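Local coordinates for protein beta-lactamase (Nostoc sp., PDB 6NHS) that probably hydrolyses the beta-lactam ring of penicillin-type antibiotics, as a class D serine beta-lactamase, at residues Ser70-Asp82 against Pro177-Ile189. Numbering follows the deposited sequence.
With FMT (formic acid), chain I; FMT (formic acid), chain C.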
ATOM      1  N   SER A  70       2.324  -7.080   6.416  1.00 24.06           N
ATOM      2  CA  SER A  70       2.328  -8.476   5.979  1.00 24.77           C
ATOM      3  C   SER A  70       3.735  -9.058   6.003  1.00 25.09           C
ATOM      4  O   SER A  70       3.935 -10.206   6.418  1.00 24.11           O
ATOM      5  CB  SER A  70       1.750  -8.596   4.562  1.00 23.15           C
ATOM      6  OG  SER A  70       0.433  -8.076   4.476  1.00 26.51           O
ATOM      7  N   LEU A  71       4.717  -8.284   5.528  1.00 24.77           N
ATOM      8  CA  LEU A  71       6.107  -8.731   5.524  1.00 25.11           C
ATOM      9  C   LEU A  71       6.596  -9.032   6.932  1.00 25.53           C
ATOM     10  O   LEU A  71       7.198 -10.086   7.180  1.00 25.24           O
ATOM     11  CB  LEU A  71       6.990  -7.661   4.882  1.00 23.16           C
ATOM     12  CG  LEU A  71       6.716  -7.407   3.404  1.00 24.87           C
ATOM     13  CD1 LEU A  71       7.259  -6.035   2.983  1.00 25.74           C
ATOM     14  CD2 LEU A  71       7.354  -8.532   2.589  1.00 22.09           C
ATOM     15  N   VAL A  72       6.366  -8.107   7.866  1.00 24.17           N
ATOM     16  CA  VAL A  72       6.881  -8.284   9.221  1.00 24.63           C
ATOM     17  C   VAL A  72       6.154  -9.427   9.916  1.00 24.21           C
ATOM     18  O   VAL A  72       6.764 -10.219  10.647  1.00 23.72           O
ATOM     19  CB  VAL A  72       6.761  -6.969  10.013  1.00 24.93           C
ATOM     20  CG1 VAL A  72       7.237  -7.158  11.446  1.00 22.70           C
ATOM     21  CG2 VAL A  72       7.554  -5.834   9.308  1.00 24.17           C
ATOM     22  N   ALA A  73       4.843  -9.533   9.694  1.00 21.91           N
ATOM     23  CA  ALA A  73       4.056 -10.583  10.334  1.00 23.85           C
ATOM     24  C   ALA A  73       4.539 -11.962   9.909  1.00 23.18           C
ATOM     25  O   ALA A  73       4.713 -12.856  10.742  1.00 27.85           O
ATOM     26  CB  ALA A  73       2.573 -10.403  10.001  1.00 24.26           C
ATOM     27  N   LEU A  74       4.758 -12.152   8.609  1.00 22.30           N
ATOM     28  CA  LEU A  74       5.266 -13.431   8.120  1.00 25.05           C
ATOM     29  C   LEU A  74       6.700 -13.666   8.571  1.00 28.41           C
ATOM     30  O   LEU A  74       7.053 -14.782   8.970  1.00 28.88           O
ATOM     31  CB  LEU A  74       5.170 -13.485   6.593  1.00 21.24           C
ATOM     32  CG  LEU A  74       3.742 -13.647   6.054  1.00 25.78           C
ATOM     33  CD1 LEU A  74       3.682 -13.243   4.567  1.00 23.73           C
ATOM     34  CD2 LEU A  74       3.233 -15.077   6.258  1.00 23.93           C
ATOM     35  N   GLU A  75       7.541 -12.630   8.512  1.00 27.11           N
ATOM     36  CA  GLU A  75       8.945 -12.808   8.869  1.00 27.40           C
ATOM     37  C   GLU A  75       9.105 -13.185  10.337  1.00 30.88           C
ATOM     38  O   GLU A  75       9.917 -14.055  10.674  1.00 30.91           O
ATOM     39  CB  GLU A  75       9.740 -11.540   8.557  1.00 24.60           C
ATOM     40  CG  GLU A  75      11.243 -11.733   8.653  1.00 29.76           C
ATOM     41  CD  GLU A  75      11.780 -12.679   7.592  1.00 32.67           C
ATOM     42  OE1 GLU A  75      11.141 -12.818   6.527  1.00 32.07           O
ATOM     43  OE2 GLU A  75      12.845 -13.283   7.819  1.00 34.46           O
ATOM     44  N   THR A  76       8.355 -12.527  11.228  1.00 30.25           N
ATOM     45  CA  THR A  76       8.413 -12.843  12.651  1.00 31.54           C
ATOM     46  C   THR A  76       7.679 -14.127  12.987  1.00 33.96           C
ATOM     47  O   THR A  76       7.870 -14.667  14.079  1.00 32.43           O
ATOM     48  CB  THR A  76       7.809 -11.713  13.489  1.00 29.97           C
ATOM     49  OG1 THR A  76       6.453 -11.488  13.075  1.00 29.11           O
ATOM     50  CG2 THR A  76       8.623 -10.421  13.339  1.00 29.19           C
ATOM     51  N   GLY A  77       6.819 -14.600  12.093  1.00 34.53           N
ATOM     52  CA  GLY A  77       6.091 -15.824  12.337  1.00 32.86           C
ATOM     53  C   GLY A  77       4.843 -15.673  13.171  1.00 32.67           C
ATOM     54  O   GLY A  77       4.314 -16.682  13.650  1.00 32.27           O
ATOM     55  N   VAL A  78       4.333 -14.449  13.356  1.00 30.37           N
ATOM     56  CA  VAL A  78       3.079 -14.317  14.088  1.00 32.27           C
ATOM     57  C   VAL A  78       1.909 -14.794  13.238  1.00 30.90           C
ATOM     58  O   VAL A  78       0.822 -15.055  13.769  1.00 31.55           O
ATOM     59  CB  VAL A  78       2.859 -12.875  14.590  1.00 31.16           C
ATOM     60  CG1 VAL A  78       4.101 -12.374  15.387  1.00 30.05           C
ATOM     61  CG2 VAL A  78       2.507 -11.946  13.456  1.00 28.47           C
ATOM     62  N   ILE A  79       2.104 -14.902  11.924  1.00 29.59           N
ATOM     63  CA  ILE A  79       1.197 -15.612  11.028  1.00 26.98           C
ATOM     64  C   ILE A  79       2.061 -16.562  10.202  1.00 28.24           C
ATOM     65  O   ILE A  79       3.126 -16.172   9.709  1.00 27.19           O
ATOM     66  CB  ILE A  79       0.377 -14.642  10.147  1.00 26.45           C
ATOM     67  CG1 ILE A  79      -0.760 -15.368   9.406  1.00 27.49           C
ATOM     68  CG2 ILE A  79       1.262 -13.863   9.155  1.00 24.42           C
ATOM     69  CD1 ILE A  79      -2.049 -15.475  10.211  1.00 27.79           C
ATOM     70  N   SER A  80       1.635 -17.823  10.092  1.00 28.41           N
ATOM     71  CA  SER A  80       2.569 -18.851   9.630  1.00 31.11           C
ATOM     72  C   SER A  80       2.763 -18.830   8.116  1.00 29.06           C
ATOM     73  O   SER A  80       3.873 -19.084   7.633  1.00 29.12           O
ATOM     74  CB  SER A  80       2.106 -20.237  10.092  1.00 34.98           C
ATOM     75  OG  SER A  80       0.825 -20.535   9.579  1.00 39.78           O
ATOM     76  N   ASN A  81       1.718 -18.534   7.353  1.00 27.84           N
ATOM     77  CA  ASN A  81       1.802 -18.520   5.889  1.00 26.79           C
ATOM     78  C   ASN A  81       0.571 -17.783   5.362  1.00 24.01           C
ATOM     79  O   ASN A  81      -0.152 -17.134   6.129  1.00 21.90           O
ATOM     80  CB  ASN A  81       1.930 -19.943   5.337  1.00 26.14           C
ATOM     81  CG  ASN A  81       0.815 -20.848   5.815  1.00 28.52           C
ATOM     82  OD1 ASN A  81      -0.346 -20.448   5.837  1.00 28.72           O
ATOM     83  ND2 ASN A  81       1.163 -22.068   6.221  1.00 28.51           N
ATOM     84  N   ASP A  82       0.322 -17.895   4.051  1.00 23.02           N
ATOM     85  CA  ASP A  82      -0.730 -17.138   3.376  1.00 24.14           C
ATOM     86  C   ASP A  82      -2.129 -17.710   3.576  1.00 24.10           C
ATOM     87  O   ASP A  82      -3.110 -17.020   3.260  1.00 22.86           O
ATOM     88  CB  ASP A  82      -0.446 -17.049   1.867  1.00 26.83           C
ATOM     89  CG  ASP A  82      -0.257 -18.413   1.228  1.00 30.95           C
ATOM     90  OD1 ASP A  82       0.464 -19.254   1.816  1.00 31.31           O
ATOM     91  OD2 ASP A  82      -0.841 -18.647   0.146  1.00 31.29           O
ATOM     92  N   PRO A 177      15.054  -6.708   5.102  1.00 33.93           N
ATOM     93  CA  PRO A 177      15.372  -7.881   5.939  1.00 34.69           C
ATOM     94  C   PRO A 177      14.228  -8.887   5.998  1.00 34.17           C
ATOM     95  O   PRO A 177      13.685  -9.194   7.064  1.00 35.44           O
ATOM     96  CB  PRO A 177      15.659  -7.236   7.301  1.00 37.79           C
ATOM     97  CG  PRO A 177      14.723  -6.072   7.340  1.00 36.83           C
ATOM     98  CD  PRO A 177      14.731  -5.523   5.921  1.00 34.81           C
ATOM     99  N   PHE A 178      13.844  -9.405   4.832  1.00 29.81           N
ATOM    100  CA  PHE A 178      12.807 -10.420   4.728  1.00 32.85           C
ATOM    101  C   PHE A 178      13.319 -11.572   3.877  1.00 32.17           C
ATOM    102  O   PHE A 178      14.003 -11.362   2.870  1.00 31.19           O
ATOM    103  CB  PHE A 178      11.503  -9.846   4.131  1.00 29.22           C
ATOM    104  CG  PHE A 178      10.992  -8.637   4.864  1.00 30.33           C
ATOM    105  CD1 PHE A 178      10.529  -8.744   6.169  1.00 26.22           C
ATOM    106  CD2 PHE A 178      10.999  -7.388   4.258  1.00 27.02           C
ATOM    107  CE1 PHE A 178      10.076  -7.634   6.851  1.00 28.38           C
ATOM    108  CE2 PHE A 178      10.530  -6.271   4.933  1.00 28.14           C
ATOM    109  CZ  PHE A 178      10.072  -6.393   6.232  1.00 29.56           C
ATOM    110  N   SER A 179      12.997 -12.789   4.301  1.00 30.07           N
ATOM    111  CA  SER A 179      13.422 -13.978   3.584  1.00 31.11           C
ATOM    112  C   SER A 179      12.727 -14.066   2.231  1.00 31.07           C
ATOM    113  O   SER A 179      11.678 -13.456   2.003  1.00 32.02           O
ATOM    114  CB  SER A 179      13.108 -15.230   4.399  1.00 32.34           C
ATOM    115  OG  SER A 179      11.704 -15.442   4.433  1.00 31.88           O
ATOM    116  N   GLN A 180      13.321 -14.858   1.331  1.00 31.64           N
ATOM    117  CA  GLN A 180      12.711 -15.086   0.021  1.00 34.50           C
ATOM    118  C   GLN A 180      11.300 -15.654   0.156  1.00 34.56           C
ATOM    119  O   GLN A 180      10.403 -15.309  -0.626  1.00 32.35           O
ATOM    120  CB  GLN A 180      13.586 -16.023  -0.812  1.00 34.75           C
ATOM    121  CG  GLN A 180      13.124 -16.176  -2.259  1.00 36.44           C
ATOM    122  CD  GLN A 180      13.183 -14.866  -3.026  1.00 36.86           C
ATOM    123  OE1 GLN A 180      14.245 -14.265  -3.160  1.00 37.30           O
ATOM    124  NE2 GLN A 180      12.036 -14.410  -3.520  1.00 34.79           N
ATOM    125  N   ARG A 181      11.084 -16.530   1.139  1.00 35.21           N
ATOM    126  CA  ARG A 181       9.744 -17.060   1.375  1.00 34.13           C
ATOM    127  C   ARG A 181       8.766 -15.941   1.714  1.00 30.01           C
ATOM    128  O   ARG A 181       7.659 -15.881   1.170  1.00 28.73           O
ATOM    129  CB  ARG A 181       9.787 -18.098   2.496  1.00 38.96           C
ATOM    130  CG  ARG A 181       8.423 -18.614   2.938  1.00 40.67           C
ATOM    131  CD  ARG A 181       8.572 -19.514   4.157  1.00 45.68           C
ATOM    132  NE  ARG A 181       7.302 -20.118   4.554  1.00 48.13           N
ATOM    133  CZ  ARG A 181       6.439 -19.563   5.399  1.00 44.64           C
ATOM    134  NH1 ARG A 181       6.702 -18.382   5.945  1.00 42.61           N
ATOM    135  NH2 ARG A 181       5.310 -20.189   5.697  1.00 40.82           N
ATOM    136  N   THR A 182       9.160 -15.046   2.621  1.00 28.15           N
ATOM    137  CA  THR A 182       8.309 -13.914   2.976  1.00 28.98           C
ATOM    138  C   THR A 182       8.000 -13.060   1.754  1.00 28.97           C
ATOM    139  O   THR A 182       6.846 -12.674   1.527  1.00 25.95           O
ATOM    140  CB  THR A 182       8.982 -13.067   4.059  1.00 30.65           C
ATOM    141  OG1 THR A 182       9.142 -13.846   5.249  1.00 26.05           O
ATOM    142  CG2 THR A 182       8.137 -11.837   4.376  1.00 29.95           C
ATOM    143  N   LEU A 183       9.024 -12.757   0.949  1.00 28.66           N
ATOM    144  CA  LEU A 183       8.817 -11.955  -0.256  1.00 28.92           C
ATOM    145  C   LEU A 183       7.858 -12.643  -1.216  1.00 29.13           C
ATOM    146  O   LEU A 183       6.953 -12.007  -1.768  1.00 32.05           O
ATOM    147  CB  LEU A 183      10.151 -11.695  -0.959  1.00 30.21           C
ATOM    148  CG  LEU A 183      11.265 -11.015  -0.171  1.00 35.68           C
ATOM    149  CD1 LEU A 183      12.504 -10.838  -1.046  1.00 36.47           C
ATOM    150  CD2 LEU A 183      10.785  -9.681   0.377  1.00 38.40           C
ATOM    151  N   ASP A 184       8.069 -13.942  -1.456  1.00 28.92           N
ATOM    152  CA  ASP A 184       7.214 -14.680  -2.380  1.00 31.43           C
ATOM    153  C   ASP A 184       5.755 -14.624  -1.949  1.00 30.56           C
ATOM    154  O   ASP A 184       4.859 -14.436  -2.781  1.00 29.45           O
ATOM    155  CB  ASP A 184       7.667 -16.141  -2.472  1.00 31.59           C
ATOM    156  CG  ASP A 184       8.971 -16.314  -3.233  1.00 36.77           C
ATOM    157  OD1 ASP A 184       9.426 -15.359  -3.894  1.00 36.88           O
ATOM    158  OD2 ASP A 184       9.541 -17.419  -3.157  1.00 37.70           O
ATOM    159  N   LEU A 185       5.491 -14.797  -0.653  1.00 29.88           N
ATOM    160  CA  LEU A 185       4.107 -14.813  -0.187  1.00 29.13           C
ATOM    161  C   LEU A 185       3.465 -13.439  -0.335  1.00 26.35           C
ATOM    162  O   LEU A 185       2.338 -13.323  -0.830  1.00 26.48           O
ATOM    163  CB  LEU A 185       4.045 -15.290   1.267  1.00 29.33           C
ATOM    164  CG  LEU A 185       4.439 -16.748   1.504  1.00 33.63           C
ATOM    165  CD1 LEU A 185       4.506 -17.052   3.000  1.00 34.74           C
ATOM    166  CD2 LEU A 185       3.467 -17.685   0.801  1.00 34.38           C
ATOM    167  N   VAL A 186       4.173 -12.383   0.067  1.00 23.36           N
ATOM    168  CA  VAL A 186       3.576 -11.051   0.020  1.00 25.88           C
ATOM    169  C   VAL A 186       3.391 -10.589  -1.421  1.00 28.32           C
ATOM    170  O   VAL A 186       2.364  -9.991  -1.768  1.00 25.48           O
ATOM    171  CB  VAL A 186       4.419 -10.061   0.840  1.00 24.92           C
ATOM    172  CG1 VAL A 186       3.898  -8.641   0.653  1.00 24.85           C
ATOM    173  CG2 VAL A 186       4.388 -10.461   2.327  1.00 22.59           C
ATOM    174  N   GLN A 187       4.374 -10.852  -2.284  1.00 28.00           N
ATOM    175  CA  GLN A 187       4.222 -10.469  -3.681  1.00 27.10           C
ATOM    176  C   GLN A 187       3.047 -11.191  -4.326  1.00 29.34           C
ATOM    177  O   GLN A 187       2.389 -10.633  -5.207  1.00 27.30           O
ATOM    178  CB  GLN A 187       5.525 -10.731  -4.443  1.00 28.19           C
ATOM    179  CG  GLN A 187       6.631  -9.742  -4.040  1.00 30.50           C
ATOM    180  CD  GLN A 187       7.980 -10.048  -4.658  1.00 39.20           C
ATOM    181  OE1 GLN A 187       8.390 -11.209  -4.766  1.00 41.95           O
ATOM    182  NE2 GLN A 187       8.690  -8.994  -5.061  1.00 38.43           N
ATOM    183  N   ASP A 188       2.735 -12.408  -3.871  1.00 30.84           N
ATOM    184  CA  ASP A 188       1.605 -13.125  -4.451  1.00 25.81           C
ATOM    185  C   ASP A 188       0.273 -12.534  -4.006  1.00 25.55           C
ATOM    186  O   ASP A 188      -0.643 -12.390  -4.827  1.00 25.02           O
ATOM    187  CB  ASP A 188       1.672 -14.609  -4.100  1.00 25.61           C
ATOM    188  CG  ASP A 188       0.668 -15.427  -4.885  1.00 29.23           C
ATOM    189  OD1 ASP A 188       0.843 -15.572  -6.108  1.00 32.29           O
ATOM    190  OD2 ASP A 188      -0.306 -15.920  -4.280  1.00 31.40           O
ATOM    191  N   ILE A 189       0.130 -12.196  -2.718  1.00 25.16           N
ATOM    192  CA  ILE A 189      -1.148 -11.661  -2.260  1.00 27.84           C
ATOM    193  C   ILE A 189      -1.375 -10.235  -2.752  1.00 27.01           C
ATOM    194  O   ILE A 189      -2.514  -9.758  -2.727  1.00 26.57           O
ATOM    195  CB  ILE A 189      -1.295 -11.710  -0.721  1.00 27.04           C
ATOM    196  CG1 ILE A 189      -0.474 -10.608  -0.050  1.00 28.07           C
ATOM    197  CG2 ILE A 189      -0.937 -13.103  -0.166  1.00 25.38           C
ATOM    198  CD1 ILE A 189      -0.601 -10.616   1.485  1.00 30.81           C
TER
HETATM  199  C   FMT I 308       9.486 -16.667   6.898  1.00 57.94           C
HETATM  200  O1  FMT I 308       8.691 -16.564   5.960  1.00 54.89           O
HETATM  201  O2  FMT I 308      10.706 -16.810   6.772  1.00 58.68           O
HETATM  202  C   FMT C 302      -1.524 -17.940  12.493  1.00 46.50           C
HETATM  203  O1  FMT C 302      -0.574 -18.647  12.137  1.00 37.85           O
HETATM  204  O2  FMT C 302      -2.653 -18.349  12.803  1.00 48.02           O
HETATM  205  O   HOH W   1       5.672 -17.100   8.635  1.00 29.74           O
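L71 lies across the F178 ring at about a right angle, its CB over the middle of one face, 3.6 Å from the ring centroid and 12° off the normal, a CH-pi contact. E75 CB meets the edge of the same ring. Between the two helices, V186 CG2 fits between L71 CD2 (3.5 Å) and L74 CD1 (3.6 Å), while L185 packs against L74 and reaches D82 with CD2.

Polar contacts line the outer side. E75, with CG anti to the backbone N (chi1 -169°) and the chain bent at chi2, brings OE1 to S179 N at 2.9 Å; the hydrogen bond is nearly straight but meets OE1 from above the carboxylate plane. T182 OG1 lies 2.6 Å from the same oxygen. S179 is also the N-cap, its OG accepting from T182 N. The extended R181 directs NH2 to S80 O (2.7 Å, nearly straight) within the guanidinium plane, and NH1 donates to formic acid, probably from the crystallisation liquor.

Helix segments 70-76 and 180-189 run roughly antiparallel (138°), axes 9.3 Å apart. Helix 65-76 starts at an SxxK pattern, consistent with the serine beta-lactamase fold; helix 161-172 touches L71 and L183, R105 salt-bridges D82, and helix 180-189 leads into edge strand 191-194.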